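Local coordinates for protein 4-oxalocrotonate tautomerase family enzyme (Burkholderia sp. RPE67, PDB 6VVM) that belongs to the tautomerase superfamily and builds a trimer from chains that each hold two beta-alpha-beta units, at residues P1-L7 with S37-T43; R15-L19 with S88-D93; A26-I31 with A79-L84; P62-L68 with R100-I106. All blocks are in the same frame, centred on the assembly; numbering follows the deposited sequence.

Interaction 1: P1-L7 with S37-T43; sequences PTLEVYL and SVRILLT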
loop_
_atom_site.group_PDB
_atom_site.type_symbol
_atom_site.label_atom_id
_atom_site.label_comp_id
_atom_site.label_asym_id
_atom_site.label_seq_id
_atom_site.Cartn_x
_atom_site.Cartn_y
_atom_site.Cartn_z
ATOM N N PRO A 1 -10.875 -1.647 10.227
ATOM C CA PRO A 1 -9.513 -1.234 9.865
ATOM C C PRO A 1 -8.776 -2.313 9.090
ATOM O O PRO A 1 -8.995 -3.511 9.315
ATOM C CB PRO A 1 -8.831 -0.992 11.227
ATOM C CG PRO A 1 -9.920 -0.905 12.214
ATOM C CD PRO A 1 -11.042 -1.758 11.686
ATOM N N THR A 2 -7.907 -1.883 8.178
ATOM C CA THR A 2 -7.027 -2.779 7.446
ATOM C C THR A 2 -5.593 -2.417 7.806
ATOM O O THR A 2 -5.158 -1.289 7.561
ATOM C CB THR A 2 -7.232 -2.675 5.930
ATOM O OG1 THR A 2 -8.576 -3.030 5.575
ATOM C CG2 THR A 2 -6.261 -3.600 5.218
ATOM N N LEU A 3 -4.873 -3.361 8.403
ATOM C CA LEU A 3 -3.479 -3.165 8.771
ATOM C C LEU A 3 -2.580 -3.935 7.813
ATOM O O LEU A 3 -2.876 -5.075 7.443
ATOM C CB LEU A 3 -3.199 -3.625 10.205
ATOM C CG LEU A 3 -4.184 -3.219 11.301
ATOM C CD1 LEU A 3 -3.612 -3.610 12.653
ATOM C CD2 LEU A 3 -4.453 -1.710 11.221
ATOM N N GLU A 4 -1.467 -3.321 7.430
ATOM C CA GLU A 4 -0.461 -4.016 6.640
ATOM C C GLU A 4 0.862 -3.843 7.363
ATOM O O GLU A 4 1.274 -2.713 7.642
ATOM C CB GLU A 4 -0.387 -3.497 5.191
ATOM C CG GLU A 4 0.839 -4.063 4.451
ATOM C CD GLU A 4 0.860 -3.858 2.944
ATOM O OE1 GLU A 4 0.198 -2.928 2.424
ATOM O OE2 GLU A 4 1.564 -4.653 2.276
ATOM N N VAL A 5 1.501 -4.958 7.709
ATOM C CA VAL A 5 2.784 -4.937 8.389
ATOM C C VAL A 5 3.866 -5.405 7.425
ATOM O O VAL A 5 3.828 -6.538 6.928
ATOM C CB VAL A 5 2.774 -5.798 9.659
ATOM C CG1 VAL A 5 4.074 -5.608 10.406
ATOM C CG2 VAL A 5 1.585 -5.422 10.525
ATOM N N TYR A 6 4.833 -4.536 7.177
ATOM C CA TYR A 6 6.067 -4.906 6.494
ATOM C C TYR A 6 7.055 -5.460 7.518
ATOM O O TYR A 6 7.427 -4.766 8.476
ATOM C CB TYR A 6 6.650 -3.700 5.774
ATOM C CG TYR A 6 5.908 -3.360 4.508
ATOM C CD1 TYR A 6 4.777 -2.553 4.537
ATOM C CD2 TYR A 6 6.331 -3.860 3.289
ATOM C CE1 TYR A 6 4.101 -2.241 3.382
ATOM C CE2 TYR A 6 5.669 -3.552 2.124
ATOM C CZ TYR A 6 4.558 -2.744 2.171
ATOM O OH TYR A 6 3.912 -2.447 0.996
ATOM N N LEU A 7 7.438 -6.717 7.341
ATOM C CA LEU A 7 8.332 -7.396 8.268
ATOM C C LEU A 7 9.302 -8.267 7.485
ATOM O O LEU A 7 9.062 -8.584 6.315
ATOM C CB LEU A 7 7.547 -8.222 9.305
ATOM C CG LEU A 7 6.859 -9.543 8.942
ATOM C CD1 LEU A 7 6.194 -10.133 10.193
ATOM C CD2 LEU A 7 5.821 -9.364 7.829
ATOM N N SER A 37 -13.798 -6.524 12.735
ATOM C CA SER A 37 -13.611 -5.589 11.641
ATOM C C SER A 37 -12.135 -5.325 11.354
ATOM O O SER A 37 -11.829 -4.558 10.446
ATOM C CB SER A 37 -14.325 -4.270 11.940
ATOM O OG SER A 37 -13.611 -3.499 12.887
ATOM N N VAL A 38 -11.228 -5.915 12.117
ATOM C CA VAL A 38 -9.794 -5.718 11.908
ATOM C C VAL A 38 -9.294 -6.788 10.954
ATOM O O VAL A 38 -9.318 -7.979 11.287
ATOM C CB VAL A 38 -9.031 -5.757 13.238
ATOM C CG1 VAL A 38 -7.515 -5.584 12.998
ATOM C CG2 VAL A 38 -9.562 -4.681 14.160
ATOM N N ARG A 39 -8.850 -6.361 9.764
ATOM C CA ARG A 39 -8.211 -7.219 8.775
ATOM C C ARG A 39 -6.721 -6.895 8.716
ATOM O O ARG A 39 -6.337 -5.721 8.656
ATOM C CB ARG A 39 -8.841 -7.030 7.385
ATOM C CG ARG A 39 -10.229 -7.658 7.239
ATOM C CD ARG A 39 -11.061 -6.982 6.137
ATOM N NE ARG A 39 -11.275 -5.564 6.428
ATOM C CZ ARG A 39 -12.246 -5.092 7.211
ATOM N NH1 ARG A 39 -12.361 -3.783 7.423
ATOM N NH2 ARG A 39 -13.106 -5.922 7.785
ATOM N N ILE A 40 -5.883 -7.924 8.739
ATOM C CA ILE A 40 -4.435 -7.730 8.747
ATOM C C ILE A 40 -3.797 -8.468 7.579
ATOM O O ILE A 40 -4.111 -9.632 7.315
ATOM C CB ILE A 40 -3.813 -8.197 10.076
ATOM C CG1 ILE A 40 -4.426 -7.415 11.240
ATOM C CG2 ILE A 40 -2.275 -8.044 10.054
ATOM C CD1 ILE A 40 -3.979 -7.888 12.563
ATOM N N LEU A 41 -2.846 -7.821 6.919
ATOM C CA LEU A 41 -1.980 -8.518 5.981
ATOM C C LEU A 41 -0.545 -8.280 6.396
ATOM O O LEU A 41 -0.145 -7.135 6.632
ATOM C CB LEU A 41 -2.197 -8.075 4.521
ATOM C CG LEU A 41 -2.132 -6.601 4.113
ATOM C CD1 LEU A 41 -1.649 -6.464 2.633
ATOM C CD2 LEU A 41 -3.485 -5.935 4.284
ATOM N N LEU A 42 0.209 -9.363 6.530
ATOM C CA LEU A 42 1.639 -9.304 6.783
ATOM C C LEU A 42 2.349 -9.434 5.444
ATOM O O LEU A 42 2.060 -10.359 4.679
ATOM C CB LEU A 42 2.089 -10.417 7.731
ATOM C CG LEU A 42 1.280 -10.480 9.030
ATOM C CD1 LEU A 42 1.716 -11.673 9.865
ATOM C CD2 LEU A 42 1.427 -9.165 9.785
ATOM N N THR A 43 3.244 -8.497 5.152
ATOM C CA THR A 43 3.996 -8.490 3.895
ATOM C C THR A 43 5.456 -8.772 4.231
ATOM O O THR A 43 6.201 -7.873 4.639
ATOM C CB THR A 43 3.806 -7.166 3.159
ATOM O OG1 THR A 43 2.428 -7.033 2.781
ATOM C CG2 THR A 43 4.674 -7.121 1.877
HETATM O O HOH W 1 -10.844 -1.687 6.480
HETATM O O HOH W 2 -10.268 -4.375 3.872
#
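The phenol ring of Tyr6 carries Thr43 over one face, CB standing 4.1 Å above the ring plane and offset toward the rim, with CG2 beside Tyr6 CE2. The guanidinium of Arg39 has the carbonyl O of Pro1 over one face, while water 1 lies in its plane at the edge. That water joins Arg39 NH1 to Thr2 OG1, and water 2 joins Arg39 NE to the same hydroxyl, a doubled bridge between the two side chains. At the other end of the face bearing Thr2, Glu4 and Tyr6, Thr43 OG1 donates a 2.6 Å bond to Glu4 OE2, meeting the carboxylate on its anti side. The extended Glu4 chain, with CG anti to the backbone N (chi1 170°), reaches that hydroxyl, and OE2 also forms a salt bridge with Lys104 of the second subunit. On the opposite face, Val5 CB packs on Leu42 CD2 at 3.6 Å. Six backbone bonds tie the parallel strands, from Arg39 N to Pro1 O through Leu7 N to Thr43 O. With helix 13-31 between them in sequence, the strands make the first beta-alpha-beta unit; the helix covers the Leu3, Val5, Ile40 and Leu42 face, and strand 63-69 flanks strand 2-8.

Interaction 2: R15-L19 with S88-D93; sequences RKASL and SASVLD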
loop_
_atom_site.group_PDB
_atom_site.type_symbol
_atom_site.label_atom_id
_atom_site.label_comp_id
_atom_site.label_asym_id
_atom_site.label_seq_id
_atom_site.Cartn_x
_atom_site.Cartn_y
_atom_site.Cartn_z
ATOM N N ARG A 15 4.510 -17.156 15.592
ATOM C CA ARG A 15 4.766 -15.760 15.926
ATOM C C ARG A 15 3.922 -14.824 15.070
ATOM O O ARG A 15 3.435 -13.798 15.560
ATOM C CB ARG A 15 6.248 -15.430 15.773
ATOM C CG ARG A 15 6.574 -14.024 16.228
ATOM C CD ARG A 15 8.050 -13.748 16.192
ATOM N NE ARG A 15 8.705 -14.050 17.464
ATOM C CZ ARG A 15 10.025 -14.012 17.631
ATOM N NH1 ARG A 15 10.813 -13.706 16.605
ATOM N NH2 ARG A 15 10.558 -14.292 18.810
ATOM N N LYS A 16 3.763 -15.141 13.779
ATOM C CA LYS A 16 2.886 -14.334 12.939
ATOM C C LYS A 16 1.451 -14.387 13.447
ATOM O O LYS A 16 0.759 -13.364 13.484
ATOM C CB LYS A 16 2.969 -14.807 11.489
ATOM C CG LYS A 16 4.341 -14.580 10.873
ATOM C CD LYS A 16 4.317 -14.801 9.372
ATOM C CE LYS A 16 4.681 -16.219 8.987
ATOM N NZ LYS A 16 5.248 -16.202 7.579
ATOM N N ALA A 17 0.988 -15.573 13.847
ATOM C CA ALA A 17 -0.329 -15.678 14.470
ATOM C C ALA A 17 -0.411 -14.858 15.761
ATOM O O ALA A 17 -1.437 -14.224 16.035
ATOM C CB ALA A 17 -0.660 -17.151 14.739
ATOM N N SER A 18 0.662 -14.834 16.557
ATOM C CA SER A 18 0.632 -14.025 17.777
ATOM C C SER A 18 0.702 -12.536 17.449
ATOM O O SER A 18 0.146 -11.706 18.173
ATOM C CB SER A 18 1.772 -14.436 18.712
ATOM O OG SER A 18 1.922 -13.506 19.770
ATOM N N LEU A 19 1.330 -12.182 16.333
ATOM C CA LEU A 19 1.321 -10.783 15.918
ATOM C C LEU A 19 -0.063 -10.350 15.457
ATOM O O LEU A 19 -0.502 -9.239 15.775
ATOM C CB LEU A 19 2.339 -10.568 14.802
ATOM C CG LEU A 19 2.381 -9.138 14.250
ATOM C CD1 LEU A 19 2.922 -8.183 15.295
ATOM C CD2 LEU A 19 3.232 -9.069 12.963
ATOM N N SER A 88 3.964 -4.541 18.055
ATOM C CA SER A 88 4.881 -5.025 17.031
ATOM C C SER A 88 6.269 -5.260 17.612
ATOM O O SER A 88 6.882 -6.305 17.368
ATOM C CB SER A 88 4.935 -4.027 15.874
ATOM O OG SER A 88 3.670 -3.954 15.244
ATOM N N ALA A 89 6.764 -4.314 18.415
ATOM C CA ALA A 89 8.114 -4.448 18.949
ATOM C C ALA A 89 8.209 -5.613 19.920
ATOM O O ALA A 89 9.209 -6.337 19.928
ATOM C CB ALA A 89 8.546 -3.148 19.628
ATOM N N SER A 90 7.173 -5.825 20.737
ATOM C CA SER A 90 7.256 -6.894 21.722
ATOM C C SER A 90 7.115 -8.262 21.061
ATOM O O SER A 90 7.873 -9.184 21.384
ATOM C CB SER A 90 6.208 -6.684 22.823
ATOM O OG SER A 90 5.012 -7.367 22.528
ATOM N N VAL A 91 6.197 -8.403 20.097
ATOM C CA VAL A 91 5.985 -9.705 19.467
ATOM C C VAL A 91 7.159 -10.058 18.559
ATOM O O VAL A 91 7.681 -11.180 18.592
ATOM C CB VAL A 91 4.653 -9.726 18.694
ATOM C CG1 VAL A 91 4.488 -11.049 17.957
ATOM C CG2 VAL A 91 3.468 -9.496 19.643
ATOM N N LEU A 92 7.589 -9.112 17.733
ATOM C CA LEU A 92 8.714 -9.373 16.848
ATOM C C LEU A 92 10.054 -9.304 17.571
ATOM O O LEU A 92 11.081 -9.615 16.962
ATOM C CB LEU A 92 8.714 -8.387 15.681
ATOM C CG LEU A 92 7.521 -8.424 14.735
ATOM C CD1 LEU A 92 7.702 -7.379 13.643
ATOM C CD2 LEU A 92 7.374 -9.815 14.150
ATOM N N ASP A 93 10.063 -8.899 18.843
ATOM C CA ASP A 93 11.271 -8.891 19.670
ATOM C C ASP A 93 12.327 -7.935 19.126
ATOM O O ASP A 93 13.495 -8.294 18.960
ATOM C CB ASP A 93 11.844 -10.298 19.824
ATOM C CG ASP A 93 12.738 -10.418 21.034
ATOM O OD1 ASP A 93 12.529 -9.640 21.989
ATOM O OD2 ASP A 93 13.651 -11.266 21.023
#
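Arg15 and Val91 run alongside one another head to tail, the arginine reaching over the last turn of helix 74-92. With CG trans to the backbone N (chi1 -175°) the chain leaves helix 13-31 nearly straight, then bends at chi3, which sets the guanidinium with one face over the carbonyl oxygens of Val91 and Leu92. Arg15 NE comes to 3.2 Å from Val91 O, but the angle is too poor for a hydrogen bond; Arg15 NH1 is instead bonded to His11. The acidic group of Asp93 stays apart, its OD2 4.9 Å from Arg15 NH2, consistent with a mild electrostatic attraction at most. Two helices that pack side by side on one face of the sheet, as in the tautomerase fold, meet here nearly antiparallel at 161°, with 9.8 Å between the axes of the short segments. Asp93, at positive phi, is the C-prime residue of a Schellman motif that closes helix 74-92. Deeper in, Val91 lies obliquely across Leu19: its CG1 branch rests 3.8 Å from Leu19 CB and also touches the backbone N of that residue. Leu19 CD1 reaches the backbone of Ser88, and its CD2 branch meets Leu92 CD2 loosely at 4.4 Å.

Interaction 3: A26-I31 with A79-L84; sequences ATVDAI and ALIAHL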
loop_
_atom_site.group_PDB
_atom_site.type_symbol
_atom_site.label_atom_id
_atom_site.label_comp_id
_atom_site.label_asym_id
_atom_site.label_seq_id
_atom_site.Cartn_x
_atom_site.Cartn_y
_atom_site.Cartn_z
ATOM N N ALA A 26 -4.668 -4.635 19.959
ATOM C CA ALA A 26 -4.138 -3.282 20.045
ATOM C C ALA A 26 -5.089 -2.294 19.402
ATOM O O ALA A 26 -5.273 -1.179 19.908
ATOM C CB ALA A 26 -2.759 -3.208 19.369
ATOM N N THR A 27 -5.699 -2.699 18.279
ATOM C CA THR A 27 -6.582 -1.819 17.535
ATOM C C THR A 27 -7.914 -1.665 18.254
ATOM O O THR A 27 -8.425 -0.550 18.384
ATOM C CB THR A 27 -6.776 -2.372 16.117
ATOM O OG1 THR A 27 -5.496 -2.467 15.468
ATOM C CG2 THR A 27 -7.693 -1.472 15.288
ATOM N N VAL A 28 -8.457 -2.771 18.776
ATOM C CA VAL A 28 -9.692 -2.711 19.566
ATOM C C VAL A 28 -9.537 -1.741 20.735
ATOM O O VAL A 28 -10.398 -0.887 20.970
ATOM C CB VAL A 28 -10.092 -4.113 20.066
ATOM C CG1 VAL A 28 -11.298 -4.009 21.047
ATOM C CG2 VAL A 28 -10.434 -5.015 18.912
ATOM N N ASP A 29 -8.455 -1.877 21.503
ATOM C CA ASP A 29 -8.260 -1.008 22.657
ATOM C C ASP A 29 -8.029 0.443 22.248
ATOM O O ASP A 29 -8.446 1.359 22.965
ATOM C CB ASP A 29 -7.086 -1.496 23.507
ATOM C CG ASP A 29 -7.416 -2.749 24.310
ATOM O OD1 ASP A 29 -8.597 -3.190 24.324
ATOM O OD2 ASP A 29 -6.476 -3.292 24.928
ATOM N N ALA A 30 -7.379 0.676 21.102
ATOM C CA ALA A 30 -6.931 2.028 20.797
ATOM C C ALA A 30 -8.046 2.878 20.221
ATOM O O ALA A 30 -8.179 4.055 20.576
ATOM C CB ALA A 30 -5.752 1.989 19.816
ATOM N N ILE A 31 -8.809 2.320 19.287
ATOM C CA ILE A 31 -9.820 3.070 18.556
ATOM C C ILE A 31 -11.209 2.468 18.689
ATOM O O ILE A 31 -12.176 3.068 18.195
ATOM C CB ILE A 31 -9.441 3.215 17.064
ATOM C CG1 ILE A 31 -9.694 1.911 16.310
ATOM C CG2 ILE A 31 -7.952 3.613 16.925
ATOM C CD1 ILE A 31 -9.439 2.017 14.802
ATOM N N ALA A 79 -3.084 6.909 20.323
ATOM C CA ALA A 79 -3.150 5.638 21.035
ATOM C C ALA A 79 -2.929 4.472 20.084
ATOM O O ALA A 79 -2.220 3.515 20.419
ATOM C CB ALA A 79 -4.489 5.504 21.764
ATOM N N LEU A 80 -3.524 4.541 18.892
ATOM C CA LEU A 80 -3.284 3.522 17.879
ATOM C C LEU A 80 -1.795 3.394 17.566
ATOM O O LEU A 80 -1.254 2.283 17.557
ATOM C CB LEU A 80 -4.090 3.831 16.617
ATOM C CG LEU A 80 -4.063 2.729 15.550
ATOM C CD1 LEU A 80 -4.571 1.381 16.079
ATOM C CD2 LEU A 80 -4.842 3.156 14.327
ATOM N N ILE A 81 -1.113 4.526 17.335
ATOM C CA ILE A 81 0.335 4.503 17.088
ATOM C C ILE A 81 1.070 3.837 18.249
ATOM O O ILE A 81 1.950 2.993 18.049
ATOM C CB ILE A 81 0.864 5.930 16.843
ATOM C CG1 ILE A 81 0.482 6.412 15.437
ATOM C CG2 ILE A 81 2.379 5.993 17.050
ATOM C CD1 ILE A 81 0.690 7.915 15.236
ATOM N N ALA A 82 0.709 4.196 19.485
ATOM C CA ALA A 82 1.431 3.663 20.636
ATOM C C ALA A 82 1.209 2.161 20.770
ATOM O O ALA A 82 2.155 1.403 21.003
ATOM C CB ALA A 82 0.993 4.395 21.906
ATOM N N HIS A 83 -0.037 1.712 20.597
ATOM C CA HIS A 83 -0.369 0.305 20.799
ATOM C C HIS A 83 0.168 -0.573 19.679
ATOM O O HIS A 83 0.675 -1.668 19.937
ATOM C CB HIS A 83 -1.885 0.132 20.910
ATOM C CG HIS A 83 -2.440 0.418 22.275
ATOM N ND1 HIS A 83 -2.767 -0.581 23.169
ATOM C CD2 HIS A 83 -2.765 1.586 22.880
ATOM C CE1 HIS A 83 -3.259 -0.038 24.271
ATOM N NE2 HIS A 83 -3.274 1.275 24.119
ATOM N N LEU A 84 0.033 -0.139 18.424
ATOM C CA LEU A 84 0.560 -0.946 17.328
ATOM C C LEU A 84 2.072 -1.063 17.439
ATOM O O LEU A 84 2.636 -2.147 17.236
ATOM C CB LEU A 84 0.155 -0.349 15.973
ATOM C CG LEU A 84 -1.345 -0.329 15.592
ATOM C CD1 LEU A 84 -1.551 0.350 14.213
ATOM C CD2 LEU A 84 -1.929 -1.733 15.583
#
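His83 N donates to Ala79 O at 2.8 Å, the shortest polar bond here, and it lies within helix 74-92; between the two segments there is only van der Waals packing. The same Ala79 O lies in the plane of the His83 ring, at its edge. Across the interface the ring lies obliquely to Ala26 O and Ala30 CB, and His83 CB is 3.8 Å from Ala26 CB. With its CG trans to the carbonyl carbon (chi1 -82°), the imidazole is carried along the outer margin of the contact, where CE1 approaches Asp29 CB. The carboxylate stays further off, Asp29 OD2 being 4.9 Å from His83 ND1, so any influence of one group on the other would probably be weak.

The closest packing falls on Ala30, whose methyl points toward the facing helix and presses on the backbone of Leu80, CB to CA 3.5 Å. The small alanines are consistent with the close approach of the segment axes, 8.5 Å at an angle of 155°, nearly antiparallel. Leucines close the inner side: Leu80 CD1 touches both Ala30 CB and Thr27 OG1, and Leu84 CD2 comes within 3.6 Å of Thr27 OG1. That hydroxyl is bonded to Leu23 O in its own helix, which leaves its meeting with the leucine methyls one of plain packing. Ile31 CG2 lies obliquely on Leu80 CB. The inner side of the helix pair rests on the four-stranded sheet, Thr27 and Leu84 on Leu3, Ile31 and Leu80 on Leu68 of strand 63-69, and Leu80 also on Ile103 of strand 100-106.

Interaction 4: P62-L68 with R100-I106; sequences PVIIAIL and RVMIKDI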
loop_
_atom_site.group_PDB
_atom_site.type_symbol
_atom_site.label_atom_id
_atom_site.label_comp_id
_atom_site.label_asym_id
_atom_site.label_seq_id
_atom_site.Cartn_x
_atom_site.Cartn_y
_atom_site.Cartn_z
ATOM N N PRO A 62 9.929 -3.033 11.733
ATOM C CA PRO A 62 8.638 -3.060 11.021
ATOM C C PRO A 62 7.994 -1.708 10.693
ATOM O O PRO A 62 8.124 -0.744 11.437
ATOM C CB PRO A 62 7.739 -3.838 11.982
ATOM C CG PRO A 62 8.266 -3.497 13.343
ATOM C CD PRO A 62 9.748 -3.120 13.196
ATOM N N VAL A 63 7.291 -1.670 9.565
ATOM C CA VAL A 63 6.481 -0.529 9.159
ATOM C C VAL A 63 5.033 -0.996 9.115
ATOM O O VAL A 63 4.716 -1.988 8.452
ATOM C CB VAL A 63 6.922 0.030 7.798
ATOM C CG1 VAL A 63 5.933 1.101 7.313
ATOM C CG2 VAL A 63 8.353 0.581 7.894
ATOM N N ILE A 64 4.163 -0.313 9.846
ATOM C CA ILE A 64 2.749 -0.671 9.901
ATOM C C ILE A 64 1.955 0.427 9.218
ATOM O O ILE A 64 2.039 1.597 9.610
ATOM C CB ILE A 64 2.261 -0.874 11.344
ATOM C CG1 ILE A 64 3.124 -1.895 12.098
ATOM C CG2 ILE A 64 0.821 -1.345 11.318
ATOM C CD1 ILE A 64 4.243 -1.276 12.980
ATOM N N ILE A 65 1.176 0.056 8.204
ATOM C CA ILE A 65 0.213 0.955 7.593
ATOM C C ILE A 65 -1.166 0.574 8.100
ATOM O O ILE A 65 -1.564 -0.597 8.014
ATOM C CB ILE A 65 0.280 0.889 6.060
ATOM C CG1 ILE A 65 1.684 1.264 5.581
ATOM C CG2 ILE A 65 -0.786 1.775 5.429
ATOM C CD1 ILE A 65 1.953 0.904 4.127
ATOM N N ALA A 66 -1.881 1.550 8.647
ATOM C CA ALA A 66 -3.216 1.348 9.202
ATOM C C ALA A 66 -4.188 2.222 8.434
ATOM O O ALA A 66 -4.049 3.450 8.429
ATOM C CB ALA A 66 -3.259 1.690 10.693
ATOM N N ILE A 67 -5.171 1.592 7.799
ATOM C CA ILE A 67 -6.163 2.278 6.988
ATOM C C ILE A 67 -7.484 2.305 7.741
ATOM O O ILE A 67 -8.057 1.249 8.043
ATOM C CB ILE A 67 -6.321 1.604 5.622
ATOM C CG1 ILE A 67 -4.953 1.578 4.927
ATOM C CG2 ILE A 67 -7.373 2.340 4.804
ATOM C CD1 ILE A 67 -4.970 1.045 3.511
ATOM N N LEU A 68 -7.973 3.514 8.018
ATOM C CA LEU A 68 -9.165 3.750 8.831
ATOM C C LEU A 68 -10.165 4.594 8.061
ATOM O O LEU A 68 -9.775 5.457 7.272
ATOM C CB LEU A 68 -8.817 4.501 10.118
ATOM C CG LEU A 68 -7.655 4.001 10.972
ATOM C CD1 LEU A 68 -7.384 4.990 12.098
ATOM C CD2 LEU A 68 -7.998 2.640 11.531
ATOM N N ARG A 100 7.663 1.942 12.842
ATOM C CA ARG A 100 7.042 3.040 12.113
ATOM C C ARG A 100 5.568 2.737 11.923
ATOM O O ARG A 100 5.211 1.606 11.589
ATOM C CB ARG A 100 7.683 3.232 10.723
ATOM C CG ARG A 100 9.150 3.591 10.720
ATOM C CD ARG A 100 9.371 4.869 11.470
ATOM N NE ARG A 100 10.602 5.570 11.086
ATOM C CZ ARG A 100 11.831 5.128 11.344
ATOM N NH1 ARG A 100 12.885 5.855 10.999
ATOM N NH2 ARG A 100 12.012 3.959 11.941
ATOM N N VAL A 101 4.716 3.747 12.110
ATOM C CA VAL A 101 3.284 3.618 11.850
ATOM C C VAL A 101 2.840 4.747 10.934
ATOM O O VAL A 101 3.194 5.911 11.153
ATOM C CB VAL A 101 2.450 3.641 13.151
ATOM C CG1 VAL A 101 0.942 3.614 12.813
ATOM C CG2 VAL A 101 2.843 2.473 14.052
ATOM N N MET A 102 2.039 4.408 9.926
ATOM C CA MET A 102 1.460 5.403 9.036
ATOM C C MET A 102 -0.031 5.143 8.903
ATOM O O MET A 102 -0.449 4.030 8.561
ATOM C CB MET A 102 2.147 5.371 7.660
ATOM C CG MET A 102 3.522 5.986 7.670
ATOM S SD MET A 102 4.720 5.072 6.682
ATOM C CE MET A 102 3.866 4.737 5.142
ATOM N N ILE A 103 -0.837 6.155 9.207
ATOM C CA ILE A 103 -2.291 6.023 9.238
ATOM C C ILE A 103 -2.876 6.730 8.032
ATOM O O ILE A 103 -2.641 7.928 7.836
ATOM C CB ILE A 103 -2.892 6.598 10.532
ATOM C CG1 ILE A 103 -2.358 5.841 11.756
ATOM C CG2 ILE A 103 -4.423 6.543 10.465
ATOM C CD1 ILE A 103 -2.797 6.430 13.063
ATOM N N LYS A 104 -3.661 6.000 7.246
ATOM C CA LYS A 104 -4.412 6.561 6.130
ATOM C C LYS A 104 -5.871 6.712 6.542
ATOM O O LYS A 104 -6.511 5.733 6.943
ATOM C CB LYS A 104 -4.303 5.681 4.888
ATOM C CG LYS A 104 -2.964 5.773 4.168
ATOM C CD LYS A 104 -2.815 4.675 3.133
ATOM C CE LYS A 104 -3.183 5.155 1.740
ATOM N NZ LYS A 104 -2.067 4.885 0.776
ATOM N N ASP A 105 -6.384 7.937 6.455
ATOM C CA ASP A 105 -7.797 8.225 6.657
ATOM C C ASP A 105 -8.522 8.150 5.318
ATOM O O ASP A 105 -8.071 8.753 4.341
ATOM C CB ASP A 105 -7.973 9.615 7.259
ATOM C CG ASP A 105 -7.429 9.707 8.666
ATOM O OD1 ASP A 105 -7.842 8.884 9.497
ATOM O OD2 ASP A 105 -6.584 10.587 8.931
ATOM N N ILE A 106 -9.633 7.421 5.275
ATOM C CA ILE A 106 -10.432 7.253 4.061
ATOM C C ILE A 106 -11.782 7.932 4.290
ATOM O O ILE A 106 -12.524 7.522 5.189
ATOM C CB ILE A 106 -10.626 5.765 3.701
ATOM C CG1 ILE A 106 -9.282 5.037 3.611
ATOM C CG2 ILE A 106 -11.417 5.602 2.380
ATOM C CD1 ILE A 106 -8.357 5.514 2.477
#
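Ile67 CG2 and Ile106 CG1 make the tight end of this contact, 3.5 Å apart, whereas Asp105 at the partly exposed margin offers little but backbone to strand 63-69. Its carboxylate turns elsewhere, to a salt bridge with Lys77 and a hydrogen bond from Asn49 of the third subunit. On the face of Ile64, Ala66 and Leu68, Leu68 CD1 lies across Ile103 CG2 at 3.7 Å. Ile64 is also close-packed: an unusual chi2 of 97° folds its CD1 back to 3.3 Å from Arg100 O and leaves it near Val101 CG2. Away from Ile106, the Val63, Ile65 and Ile67 face is looser. Met102, bent at chi2 and chi3, spans Val63 and Ile65, its SD 4.2 Å from Val63 CG1 and its methyl against Ile65 CG1. Lys104 lies alongside Ile67, then sends NZ away to Tyr6 OH of the third subunit. Seven backbone bonds hold the parallel pair in register, including a nearly straight one from Leu68 N to Lys104 O (N-H...O 177°). These strands belong to the second beta-alpha-beta unit; helix 74-92 packs on Ile64, Leu68, Val101 and Ile103, strand 2-8 flanks strand 63-69, and Arg100 and Val101 extend the sheet antiparallel into the third subunit.

Overall arrangement
Interactions 1 and 4 are the parallel strand pairs of two successive beta-alpha-beta units, their centres about 9 Å apart, and strands 2-8 and 63-69 join them antiparallel into one sheet; Glu4 N lies 2.8 Å from Ile65 O, a probable hydrogen bond. Interactions 2 and 3 bring together helices 13-31 and 74-92 at two places about 15 Å apart between centres. On the sheet side of interaction 2, Leu19 CD2 meets Leu42 CD2 at 3.7 Å; between interactions 3 and 4, Ile81 CG1 meets Val101 CG1 at 3.9 Å. The N-terminal Pro1 lies where interactions 1 and 3 converge, its CG 3.8 Å from Thr27 CG2.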